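Substrate binding periplasmic protein (Ralstonia solanacearum, PDB 3LOP) binds leucine in the cleft of a two-lobed periplasmic binding protein, and probably serves amino-acid uptake. Local coordinates at residues A[13-18]-A[53-58]; A[139-144]-A[197-202]. All blocks are in the same frame, centred on the assembly; numbering follows the deposited sequence.

Contact 1 (A[13-18]-A[53-58]). With LEU (leucine), chain B.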
loop_
_atom_site.group_PDB
_atom_site.type_symbol
_atom_site.label_atom_id
_atom_site.label_comp_id
_atom_site.label_asym_id
_atom_site.label_seq_id
_atom_site.Cartn_x
_atom_site.Cartn_y
_atom_site.Cartn_z
ATOM N N PRO A 13 8.836 4.504 -6.721
ATOM C CA PRO A 13 8.607 5.560 -7.711
ATOM C C PRO A 13 8.656 6.966 -7.135
ATOM O O PRO A 13 7.754 7.372 -6.403
ATOM C CB PRO A 13 7.219 5.227 -8.265
ATOM C CG PRO A 13 7.024 3.770 -7.921
ATOM C CD PRO A 13 7.628 3.679 -6.560
ATOM N N LEU A 14 9.705 7.708 -7.474
ATOM C CA LEU A 14 9.839 9.080 -7.004
ATOM C C LEU A 14 9.524 10.044 -8.148
ATOM O O LEU A 14 9.415 11.251 -7.948
ATOM C CB LEU A 14 11.242 9.314 -6.434
ATOM C CG LEU A 14 11.522 8.501 -5.160
ATOM C CD1 LEU A 14 12.965 8.694 -4.726
ATOM C CD2 LEU A 14 10.572 8.934 -4.052
ATOM N N SER A 15 9.368 9.489 -9.347
ATOM C CA SER A 15 9.013 10.265 -10.530
ATOM C C SER A 15 8.073 9.395 -11.362
ATOM O O SER A 15 7.962 8.190 -11.127
ATOM C CB SER A 15 10.261 10.640 -11.341
ATOM O OG SER A 15 10.928 9.496 -11.836
ATOM N N GLY A 16 7.385 10.000 -12.321
ATOM C CA GLY A 16 6.470 9.228 -13.140
ATOM C C GLY A 16 5.066 9.184 -12.568
ATOM O O GLY A 16 4.757 9.865 -11.588
ATOM N N SER A 17 4.218 8.362 -13.179
ATOM C CA SER A 17 2.821 8.229 -12.779
ATOM C C SER A 17 2.568 7.853 -11.323
ATOM O O SER A 17 1.547 8.233 -10.745
ATOM C CB SER A 17 2.125 7.212 -13.683
ATOM O OG SER A 17 0.754 7.099 -13.349
ATOM N N GLN A 18 3.497 7.108 -10.734
ATOM C CA GLN A 18 3.365 6.662 -9.351
ATOM C C GLN A 18 4.154 7.492 -8.346
ATOM O O GLN A 18 4.250 7.119 -7.178
ATOM C CB GLN A 18 3.804 5.200 -9.250
ATOM C CG GLN A 18 2.750 4.206 -9.687
ATOM C CD GLN A 18 1.737 3.930 -8.595
ATOM O OE1 GLN A 18 0.991 4.816 -8.176
ATOM N NE2 GLN A 18 1.718 2.695 -8.116
ATOM N N ASP A 53 14.958 5.974 -6.836
ATOM C CA ASP A 53 13.827 6.050 -7.746
ATOM C C ASP A 53 13.876 4.916 -8.769
ATOM O O ASP A 53 14.905 4.704 -9.405
ATOM C CB ASP A 53 13.890 7.413 -8.451
ATOM C CG ASP A 53 12.692 7.695 -9.341
ATOM O OD1 ASP A 53 11.713 6.920 -9.347
ATOM O OD2 ASP A 53 12.737 8.729 -10.040
ATOM N N ASP A 54 12.782 4.168 -8.903
ATOM C CA ASP A 54 12.736 3.116 -9.911
ATOM C C ASP A 54 11.688 3.430 -10.976
ATOM O O ASP A 54 11.534 2.676 -11.935
ATOM C CB ASP A 54 12.481 1.719 -9.304
ATOM C CG ASP A 54 11.215 1.637 -8.467
ATOM O OD1 ASP A 54 10.282 2.443 -8.661
ATOM O OD2 ASP A 54 11.154 0.720 -7.618
ATOM N N GLU A 55 10.986 4.553 -10.813
ATOM C CA GLU A 55 9.961 4.982 -11.771
ATOM C C GLU A 55 8.912 3.889 -11.969
ATOM O O GLU A 55 8.175 3.889 -12.954
ATOM C CB GLU A 55 10.618 5.316 -13.119
ATOM C CG GLU A 55 11.704 6.388 -13.047
ATOM C CD GLU A 55 12.421 6.600 -14.373
ATOM O OE1 GLU A 55 11.753 6.965 -15.363
ATOM O OE2 GLU A 55 13.656 6.404 -14.426
ATOM N N GLN A 56 8.839 2.983 -10.997
ATOM C CA GLN A 56 7.954 1.819 -11.014
ATOM C C GLN A 56 8.245 0.907 -12.206
ATOM O O GLN A 56 7.409 0.096 -12.602
ATOM C CB GLN A 56 6.464 2.190 -11.003
ATOM C CG GLN A 56 5.633 1.023 -10.439
ATOM C CD GLN A 56 4.139 1.133 -10.665
ATOM O OE1 GLN A 56 3.681 1.499 -11.750
ATOM N NE2 GLN A 56 3.369 0.781 -9.648
ATOM N N LYS A 57 9.434 1.051 -12.781
ATOM C CA LYS A 57 9.836 0.199 -13.893
ATOM C C LYS A 57 10.335 -1.096 -13.264
ATOM O O LYS A 57 11.252 -1.089 -12.448
ATOM C CB LYS A 57 10.943 0.865 -14.706
ATOM C CG LYS A 57 10.476 2.105 -15.447
ATOM C CD LYS A 57 11.604 2.756 -16.224
ATOM C CE LYS A 57 11.094 3.957 -17.006
ATOM N NZ LYS A 57 12.162 4.585 -17.822
ATOM N N ILE A 58 9.713 -2.209 -13.637
ATOM C CA ILE A 58 10.059 -3.509 -13.075
ATOM C C ILE A 58 11.552 -3.837 -13.086
ATOM O O ILE A 58 12.111 -4.238 -12.059
ATOM C CB ILE A 58 9.279 -4.625 -13.797
ATOM C CG1 ILE A 58 7.778 -4.342 -13.691
ATOM C CG2 ILE A 58 9.595 -5.980 -13.171
ATOM C CD1 ILE A 58 6.925 -5.221 -14.573
HETATM N N LEU B . 1.837 -1.117 -4.935
HETATM C CA LEU B . 0.987 -0.360 -5.897
HETATM C C LEU B . 0.466 0.906 -5.247
HETATM O O LEU B . 0.092 1.825 -6.001
HETATM C CB LEU B . -0.180 -1.231 -6.328
HETATM C CG LEU B . 0.409 -2.585 -6.704
HETATM C CD1 LEU B . -0.465 -3.671 -6.260
HETATM C CD2 LEU B . 0.642 -2.647 -8.160
HETATM O OXT LEU B . 0.436 0.955 -3.996
HETATM O O HOH W 1 6.022 6.018 -11.579
#

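Contact 2 (A[139-144]-A[197-202])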
loop_
_atom_site.group_PDB
_atom_site.type_symbol
_atom_site.label_atom_id
_atom_site.label_comp_id
_atom_site.label_asym_id
_atom_site.label_seq_id
_atom_site.Cartn_x
_atom_site.Cartn_y
_atom_site.Cartn_z
ATOM N N ILE A 139 -26.338 -5.588 0.037
ATOM C CA ILE A 139 -27.310 -4.511 -0.113
ATOM C C ILE A 139 -28.076 -4.588 -1.432
ATOM O O ILE A 139 -28.806 -3.665 -1.783
ATOM C CB ILE A 139 -26.660 -3.110 0.004
ATOM C CG1 ILE A 139 -25.642 -2.899 -1.114
ATOM C CG2 ILE A 139 -26.010 -2.959 1.368
ATOM C CD1 ILE A 139 -25.087 -1.490 -1.168
ATOM N N GLY A 140 -27.895 -5.680 -2.170
ATOM C CA GLY A 140 -28.635 -5.854 -3.409
ATOM C C GLY A 140 -27.981 -5.573 -4.746
ATOM O O GLY A 140 -28.633 -5.719 -5.783
ATOM N N VAL A 141 -26.717 -5.168 -4.745
ATOM C CA VAL A 141 -26.026 -4.888 -6.000
ATOM C C VAL A 141 -25.770 -6.180 -6.769
ATOM O O VAL A 141 -25.319 -7.173 -6.198
ATOM C CB VAL A 141 -24.680 -4.179 -5.745
ATOM C CG1 VAL A 141 -23.892 -4.050 -7.042
ATOM C CG2 VAL A 141 -24.935 -2.806 -5.149
ATOM N N THR A 142 -26.065 -6.165 -8.064
ATOM C CA THR A 142 -25.847 -7.341 -8.897
ATOM C C THR A 142 -25.032 -7.044 -10.152
ATOM O O THR A 142 -24.527 -7.963 -10.794
ATOM C CB THR A 142 -27.176 -7.972 -9.337
ATOM O OG1 THR A 142 -27.955 -6.997 -10.042
ATOM C CG2 THR A 142 -27.947 -8.473 -8.130
ATOM N N ARG A 143 -24.896 -5.768 -10.498
ATOM C CA ARG A 143 -24.152 -5.391 -11.694
ATOM C C ARG A 143 -22.916 -4.584 -11.338
ATOM O O ARG A 143 -22.997 -3.394 -11.035
ATOM C CB ARG A 143 -25.057 -4.601 -12.641
ATOM C CG ARG A 143 -26.287 -5.397 -13.068
ATOM C CD ARG A 143 -27.060 -4.708 -14.181
ATOM N NE ARG A 143 -27.724 -3.478 -13.756
ATOM C CZ ARG A 143 -28.847 -3.432 -13.044
ATOM N NH1 ARG A 143 -29.448 -4.553 -12.664
ATOM N NH2 ARG A 143 -29.374 -2.261 -12.719
ATOM N N ILE A 144 -21.766 -5.250 -11.384
ATOM C CA ILE A 144 -20.503 -4.628 -11.034
ATOM C C ILE A 144 -19.518 -4.570 -12.194
ATOM O O ILE A 144 -19.342 -5.544 -12.928
ATOM C CB ILE A 144 -19.858 -5.392 -9.855
ATOM C CG1 ILE A 144 -20.791 -5.326 -8.640
ATOM C CG2 ILE A 144 -18.488 -4.805 -9.518
ATOM C CD1 ILE A 144 -20.358 -6.188 -7.460
ATOM N N VAL A 197 -23.874 -0.650 -15.090
ATOM C CA VAL A 197 -23.401 -1.074 -13.779
ATOM C C VAL A 197 -23.847 -0.203 -12.609
ATOM O O VAL A 197 -24.015 1.009 -12.743
ATOM C CB VAL A 197 -21.859 -1.172 -13.771
ATOM C CG1 VAL A 197 -21.411 -2.265 -14.731
ATOM C CG2 VAL A 197 -21.244 0.162 -14.176
ATOM N N GLN A 198 -24.031 -0.841 -11.458
ATOM C CA GLN A 198 -24.458 -0.151 -10.242
ATOM C C GLN A 198 -23.260 0.262 -9.405
ATOM O O GLN A 198 -23.349 1.165 -8.576
ATOM C CB GLN A 198 -25.359 -1.064 -9.412
ATOM C CG GLN A 198 -26.652 -1.443 -10.110
ATOM C CD GLN A 198 -27.262 -2.708 -9.553
ATOM O OE1 GLN A 198 -26.579 -3.720 -9.387
ATOM N NE2 GLN A 198 -28.560 -2.666 -9.270
ATOM N N ALA A 199 -22.137 -0.412 -9.625
ATOM C CA ALA A 199 -20.918 -0.123 -8.889
ATOM C C ALA A 199 -19.718 -0.457 -9.760
ATOM O O ALA A 199 -19.778 -1.352 -10.603
ATOM C CB ALA A 199 -20.875 -0.950 -7.597
ATOM N N ILE A 200 -18.634 0.284 -9.567
ATOM C CA ILE A 200 -17.406 0.048 -10.313
ATOM C C ILE A 200 -16.264 -0.046 -9.317
ATOM O O ILE A 200 -16.046 0.866 -8.517
ATOM C CB ILE A 200 -17.111 1.182 -11.310
ATOM C CG1 ILE A 200 -18.161 1.177 -12.424
ATOM C CG2 ILE A 200 -15.716 1.000 -11.898
ATOM C CD1 ILE A 200 -18.061 2.364 -13.371
ATOM N N PHE A 201 -15.550 -1.165 -9.373
ATOM C CA PHE A 201 -14.424 -1.416 -8.489
ATOM C C PHE A 201 -13.139 -1.018 -9.205
ATOM O O PHE A 201 -12.920 -1.387 -10.360
ATOM C CB PHE A 201 -14.392 -2.895 -8.111
ATOM C CG PHE A 201 -13.316 -3.246 -7.128
ATOM C CD1 PHE A 201 -12.029 -3.545 -7.559
ATOM C CD2 PHE A 201 -13.590 -3.261 -5.765
ATOM C CE1 PHE A 201 -11.025 -3.855 -6.645
ATOM C CE2 PHE A 201 -12.595 -3.569 -4.843
ATOM C CZ PHE A 201 -11.310 -3.866 -5.285
ATOM N N LEU A 202 -12.294 -0.256 -8.519
ATOM C CA LEU A 202 -11.045 0.206 -9.109
ATOM C C LEU A 202 -9.822 -0.597 -8.675
ATOM O O LEU A 202 -9.307 -0.418 -7.570
ATOM C CB LEU A 202 -10.824 1.685 -8.773
ATOM C CG LEU A 202 -12.003 2.635 -9.012
ATOM C CD1 LEU A 202 -11.615 4.035 -8.557
ATOM C CD2 LEU A 202 -12.398 2.632 -10.488
HETATM O O HOH W 2 -29.518 -5.426 -8.483
#

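Contact 1 (A[13-18]-A[53-58])
Pro13, Leu14 and Ser15 meet Asp53, Asp54 and Gln56 in a loop-to-loop contact at the C-terminal ends of two adjacent parallel strands, 6-12 and 47-53, beside the leucine pocket. The carboxylate of Asp53 does most of the polar work. Asp53 CG stands anti to the backbone N (chi1 -174°), and the carboxylate meets the Leu14-Ser15 backbone and hydroxyl. There OD1 accepts Leu14 N at 2.9 Å in a nearly straight bond, and Glu55 N from the opposite face of the carboxylate plane, the latter closing an Asx turn. OD2 takes the hydroxyl of Ser15 through its syn lone pair, OG to OD2 being 2.7 Å. Both oxygens are thus gripped, which fixes the rotation of the group. Alongside, the Leu14 side chain runs past that of Asp53 in the opposite direction, CB 3.6 Å from Asp53 CG. Pro13 CG touches Gln56 CB at 3.5 Å. A water accepts from Gln18 N and lies within hydrogen-bonding distance of Ser15 O. The Gln18 chain bends at chi2 (-82°). Its NE2 donates to the carboxylate O of the bound leucine, 2.8 Å away and almost straight (172°). Asp54 OD2 bonds back to Ser11 on strand 6-12, while Gln18 and Lys57 occupy the N-cap positions before helices 19-38 and 58-71, with Gln56 resting on Asn85 of helix 83-91.

Contact 2 (A[139-144]-A[197-202])
Ile144 and Ala199 form the parallel bridge where strands 144-149 and 199-203 begin side by side in the four-stranded sheet of the second lobe, and Gln198 ties this end of the sheet to the turn that follows helix 125-138. Its amide oxygen OE1 is a shared acceptor: Thr142 N reaches it at 2.8 Å in the carbonyl plane, Arg143 N at 2.9 Å from a direction tilted 26° out of that plane. A side chain here takes two successive backbone N-H groups of the incoming loop. In return Gln198 N donates to Arg143 O, 2.8 Å, with a weak second bond from Ala199 N to the same oxygen. The other end of the amide is held by a water that accepts from Gln198 NE2, donates to Gly140 O and is hydrogen-bonded to Thr142 OG1, so the plane is fixed from both ends. The Arg143 chain bends at chi3 (-69°), which turns NE, and the guanidinium stacks on the amide, the two planes 26° apart with Gln198 CD 3.8 Å above the guanidinium centre. Beneath, Val141 CG1 packs against Gln198 OE1 at 3.6 Å, and Ile144 CA makes a CA-H...O contact with Ala199 O. Gly140 ends helix 125-138 as the C-prime residue of a Schellman motif; Leu136 of that helix packs on Val141 and Ala199, and strands 174-178 and 224-227 flank the central pair.

Overall arrangement
The two contacts belong to different parallel sheets, one in each lobe, and their centres lie 32 Å apart, with nearest atoms about 11 Å from each other and no touch. Contact 1 joins loops at the C-terminal ends of its strands, the cleft side, where Gln18 reaches leucine; Ala106 and Arg285 also bond that ligand. In contact 2 the Ile144-Ala199 bridge is at the strand starts, the end away from the cleft. From the centre of the chain, the centre of contact 2 lies 24 Å and that of contact 1 15 Å. Strand 199-203 nevertheless leads from contact 2 toward the pocket residue Thr205, on which Gln18 rests. Such bridging between lobes is consistent with a closed, ligand-bound state.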